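PDB 3EUA: putative fructose-aminoacid-6-phosphate deglycase from Bacillus subtilis, which converts a range of fructosamine 6-phosphates to glucose 6-phosphate and a free amino acid. Local coordinates for residues A208-S212 with H223-I227; I195-A200 with V244-L249. All coordinates share one frame; numbering follows the deposited sequence.

Contact 1: A208-S212 with H223-I227; sequences AYSYS and HSHAI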
# COMPACT_ATOMS: atom_id res chain seq x y z
N ALA A 208 -8.67 3.38 7.49
CA ALA A 208 -9.55 2.62 6.64
C ALA A 208 -9.02 1.19 6.52
O ALA A 208 -9.76 0.19 6.66
CB ALA A 208 -9.61 3.24 5.26
N TYR A 209 -7.73 1.07 6.23
CA TYR A 209 -7.11 -0.26 6.08
C TYR A 209 -7.32 -1.10 7.34
O TYR A 209 -7.74 -2.27 7.26
CB TYR A 209 -5.63 -0.09 5.71
CG TYR A 209 -4.84 -1.39 5.64
CD1 TYR A 209 -5.04 -2.32 4.59
CD2 TYR A 209 -3.86 -1.67 6.56
CE1 TYR A 209 -4.30 -3.48 4.52
CE2 TYR A 209 -3.12 -2.86 6.50
CZ TYR A 209 -3.33 -3.75 5.47
OH TYR A 209 -2.61 -4.94 5.42
N SER A 210 -7.02 -0.51 8.50
CA SER A 210 -7.19 -1.24 9.76
C SER A 210 -8.64 -1.63 9.96
O SER A 210 -8.96 -2.73 10.38
CB SER A 210 -6.74 -0.35 10.93
OG SER A 210 -6.64 -1.15 12.09
N TYR A 211 -9.55 -0.72 9.66
CA TYR A 211 -10.97 -1.08 9.87
C TYR A 211 -11.33 -2.25 9.01
O TYR A 211 -12.08 -3.14 9.43
CB TYR A 211 -11.92 0.06 9.56
CG TYR A 211 -13.21 -0.02 10.33
CD1 TYR A 211 -13.25 0.33 11.65
CD2 TYR A 211 -14.38 -0.41 9.74
CE1 TYR A 211 -14.40 0.26 12.39
CE2 TYR A 211 -15.57 -0.46 10.47
CZ TYR A 211 -15.56 -0.11 11.80
OH TYR A 211 -16.70 -0.17 12.55
N SER A 212 -10.82 -2.26 7.78
CA SER A 212 -11.10 -3.36 6.85
C SER A 212 -10.51 -4.69 7.28
O SER A 212 -11.23 -5.70 7.42
CB SER A 212 -10.61 -3.04 5.42
OG SER A 212 -11.40 -2.02 4.80
N HIS A 223 -16.51 -9.32 4.80
CA HIS A 223 -15.58 -9.02 3.72
C HIS A 223 -15.35 -7.53 3.65
O HIS A 223 -16.29 -6.74 3.83
CB HIS A 223 -16.13 -9.50 2.38
CG HIS A 223 -16.38 -10.97 2.34
ND1 HIS A 223 -15.37 -11.91 2.38
CD2 HIS A 223 -17.54 -11.67 2.20
CE1 HIS A 223 -15.89 -13.12 2.32
NE2 HIS A 223 -17.20 -13.01 2.19
N SER A 224 -14.12 -7.10 3.38
CA SER A 224 -13.87 -5.66 3.21
C SER A 224 -12.67 -5.45 2.27
O SER A 224 -12.09 -6.40 1.72
CB SER A 224 -13.69 -4.95 4.56
OG SER A 224 -13.79 -3.53 4.46
N HIS A 225 -12.37 -4.18 2.05
CA HIS A 225 -11.29 -3.72 1.16
C HIS A 225 -11.22 -2.26 1.42
O HIS A 225 -12.26 -1.60 1.38
CB HIS A 225 -11.71 -3.87 -0.30
CG HIS A 225 -10.65 -3.56 -1.30
ND1 HIS A 225 -10.80 -3.87 -2.64
CD2 HIS A 225 -9.38 -3.08 -1.17
CE1 HIS A 225 -9.70 -3.51 -3.30
NE2 HIS A 225 -8.83 -3.03 -2.43
N ALA A 226 -10.04 -1.73 1.69
CA ALA A 226 -9.87 -0.30 1.90
C ALA A 226 -9.42 0.30 0.58
O ALA A 226 -8.29 0.15 0.18
CB ALA A 226 -8.86 0.02 3.00
N ILE A 227 -10.31 1.04 -0.05
CA ILE A 227 -10.00 1.68 -1.32
C ILE A 227 -9.33 3.03 -1.10
O ILE A 227 -9.80 3.83 -0.36
CB ILE A 227 -11.29 1.94 -2.18
CG1 ILE A 227 -12.15 0.68 -2.28
CG2 ILE A 227 -10.92 2.49 -3.58
CD1 ILE A 227 -11.42 -0.48 -2.79

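Contact 2: I195-A200 with V244-L249; sequences IIYTMA and VPFIIL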
# COMPACT_ATOMS: atom_id res chain seq x y z
N ILE A 195 -20.43 -7.70 2.88
CA ILE A 195 -19.27 -6.94 2.47
C ILE A 195 -19.46 -5.46 2.76
O ILE A 195 -20.52 -4.90 2.53
CB ILE A 195 -18.93 -7.15 0.95
CG1 ILE A 195 -17.63 -6.41 0.61
CG2 ILE A 195 -20.08 -6.67 0.08
CD1 ILE A 195 -17.00 -6.77 -0.74
N ILE A 196 -18.42 -4.83 3.29
CA ILE A 196 -18.47 -3.40 3.57
C ILE A 196 -17.12 -2.83 3.21
O ILE A 196 -16.10 -3.23 3.77
CB ILE A 196 -18.74 -3.07 5.05
CG1 ILE A 196 -20.06 -3.68 5.54
CG2 ILE A 196 -18.73 -1.51 5.22
CD1 ILE A 196 -20.27 -3.61 7.10
N TYR A 197 -17.12 -1.92 2.24
CA TYR A 197 -15.88 -1.25 1.82
C TYR A 197 -15.57 -0.08 2.71
O TYR A 197 -16.45 0.47 3.37
CB TYR A 197 -16.04 -0.73 0.38
CG TYR A 197 -16.00 -1.79 -0.68
CD1 TYR A 197 -14.79 -2.16 -1.24
CD2 TYR A 197 -17.15 -2.42 -1.12
CE1 TYR A 197 -14.72 -3.14 -2.23
CE2 TYR A 197 -17.10 -3.41 -2.12
CZ TYR A 197 -15.87 -3.76 -2.68
OH TYR A 197 -15.78 -4.73 -3.66
N THR A 198 -14.28 0.27 2.79
CA THR A 198 -13.87 1.47 3.47
C THR A 198 -13.11 2.27 2.41
O THR A 198 -12.69 1.72 1.35
CB THR A 198 -12.97 1.23 4.70
OG1 THR A 198 -11.73 0.62 4.29
CG2 THR A 198 -13.70 0.38 5.76
N MSE A 199 -12.98 3.56 2.65
CA MSE A 199 -12.27 4.44 1.72
C MSE A 199 -11.75 5.72 2.37
O MSE A 199 -12.41 6.33 3.16
CB MSE A 199 -13.19 4.77 0.55
CG MSE A 199 -12.63 5.73 -0.42
SE MSE A 199 -13.43 5.66 -2.18
CE MSE A 199 -12.87 7.26 -2.39
N ALA A 200 -10.52 6.09 2.03
CA ALA A 200 -9.87 7.30 2.56
C ALA A 200 -8.56 7.52 1.76
O ALA A 200 -8.23 6.72 0.88
CB ALA A 200 -9.58 7.18 4.05
N VAL A 244 -24.28 -1.51 -2.34
CA VAL A 244 -22.93 -1.77 -1.83
C VAL A 244 -22.57 -0.82 -0.67
O VAL A 244 -22.49 0.38 -0.86
CB VAL A 244 -21.85 -1.69 -2.91
CG1 VAL A 244 -20.46 -2.09 -2.31
CG2 VAL A 244 -22.20 -2.59 -4.10
N PRO A 245 -22.39 -1.35 0.55
CA PRO A 245 -22.00 -0.47 1.64
C PRO A 245 -20.54 0.06 1.58
O PRO A 245 -19.58 -0.70 1.38
CB PRO A 245 -22.14 -1.35 2.88
CG PRO A 245 -22.97 -2.50 2.48
CD PRO A 245 -22.58 -2.72 1.06
N PHE A 246 -20.42 1.37 1.78
CA PHE A 246 -19.13 2.07 1.82
C PHE A 246 -19.02 2.93 3.06
O PHE A 246 -19.93 3.70 3.34
CB PHE A 246 -18.96 3.02 0.61
CG PHE A 246 -18.23 2.39 -0.57
CD1 PHE A 246 -18.88 1.58 -1.48
CD2 PHE A 246 -16.88 2.63 -0.76
CE1 PHE A 246 -18.20 1.02 -2.57
CE2 PHE A 246 -16.20 2.06 -1.84
CZ PHE A 246 -16.86 1.26 -2.74
N ILE A 247 -17.92 2.79 3.79
CA ILE A 247 -17.59 3.64 4.91
C ILE A 247 -16.56 4.59 4.31
O ILE A 247 -15.51 4.14 3.83
CB ILE A 247 -16.92 2.93 6.09
CG1 ILE A 247 -17.88 1.97 6.80
CG2 ILE A 247 -16.36 3.97 7.10
CD1 ILE A 247 -17.13 1.07 7.77
N ILE A 248 -16.85 5.88 4.35
CA ILE A 248 -16.00 6.90 3.76
C ILE A 248 -15.49 7.88 4.79
O ILE A 248 -16.25 8.46 5.56
CB ILE A 248 -16.81 7.64 2.70
CG1 ILE A 248 -17.14 6.66 1.57
CG2 ILE A 248 -16.06 8.91 2.23
CD1 ILE A 248 -17.95 7.23 0.40
N LEU A 249 -14.17 8.05 4.81
CA LEU A 249 -13.54 8.93 5.78
C LEU A 249 -13.01 10.19 5.13
O LEU A 249 -12.37 10.14 4.10
CB LEU A 249 -12.36 8.26 6.46
CG LEU A 249 -12.65 6.91 7.10
CD1 LEU A 249 -11.32 6.33 7.64
CD2 LEU A 249 -13.76 6.97 8.14

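Contact 1: A208-S212 with H223-I227
The imidazole of His-225 has Ile-227 CD1 over the centre of one face, 3.3 Å above the plane, while the backbone of His-225 faces the helix: its C lies 3.4 Å from Ser-212 OG. His-225 turns its CB away from residues 208-212, and its ring stacks with His-225 of the second subunit. In Tyr-209, CG is anti to the backbone N (chi1 175°), and OH hydrogen-bonds to Glu-231 OE1 of the second subunit. Tyr-209 CB lies 4.2 Å from Ala-226 CB.

Ala-226 points its methyl at the helix backbone. CB meets Tyr-209 CA at 3.6 Å and Ala-208 CB at 4.0 Å. These small groups let the chain lie close to the helix. This is the return half of a beta-alpha-beta unit in the second SIS domain: strand 197-200, helix 205-220, strand 226-228. Helix 205-220 packs against the strand that follows it.

Nearer the start of residues 223-227, the contact becomes polar. Ser-212 OG and Ser-224 OG come tip to tip at 2.8 Å, a hydrogen-bonding distance between two buried hydroxyls. Ser-224 OG also lies against the backbone O of Ile-196. Ser-212 OG has a further hydrogen bond with Thr-198 OG1 of the adjacent strand. Its approach to Ala-226 N, at 3.4 Å, is too poorly angled for a bond. Alongside the hydroxyl pair, Ser-212 CB packs 3.7 Å from Ser-224 CB.

Contact 2: I195-A200 with V244-L249
Tyr-197 and Phe-246, paired on neighbouring parallel strands, cross at a slant and form an offset stack. Their planes differ by only 12°, with centroids 4.9 Å apart. The offset brings Tyr-197 CB, rather than its ring centre, over the face of Phe-246. This CH-pi contact runs 3.6 Å from CB to the ring centroid. The Tyr-197 ring is swung back toward the chain start, with CG anti to the carbonyl carbon (chi1 -74°). There CD2 meets Val-244 CG1 obliquely at 3.5 Å, and Pro-245 O lies at the ring edge. The Tyr-197 OH reaches His-223 of the second subunit.

The opposite face of the sheet carries aliphatic groups. Thr-198 and Ile-247 lie side by side and point the same way; Thr-198 CG2 is 4.0 Å from Ile-247 CD1. Ile-196 CG2 packs on Ile-247 CG1 at 3.9 Å.

The backbones join in parallel register. Tyr-197 N bonds to Pro-245 O, and Tyr-197 O accepts from Ile-247 N at 2.8 Å. Ile-247 O receives a weak, bent bond from Met-199 N. Leu-249 N then bonds to Met-199 O almost straight, at 168°.

Strands 197-200 and 246-250 are the inner pair of the four-stranded sheet. Helix 256-269 covers the side of Met-199, a selenomethionine, and Ile-248. Helices 205-220 and 158-190 cover the side of Ile-196 and Ile-247.

In the fold
Both contacts belong to the second SIS domain, and their centres are about 7 Å apart. Strand 197-200 stands between them in the parallel sheet, with 226-228 on one side and 246-250 on the other. Along the chain the order is 195-200, 208-212, 223-227, 244-249, so contact 1 falls wholly between the two halves of contact 2. The polar join is direct: serine hydroxyls of contact 1 meet residues 195-200, linking helix 205-220 and the start of residues 223-227 to an inner strand of the sheet. Both contacts reach the second subunit, so this alpha/beta core also contributes to the subunit interface.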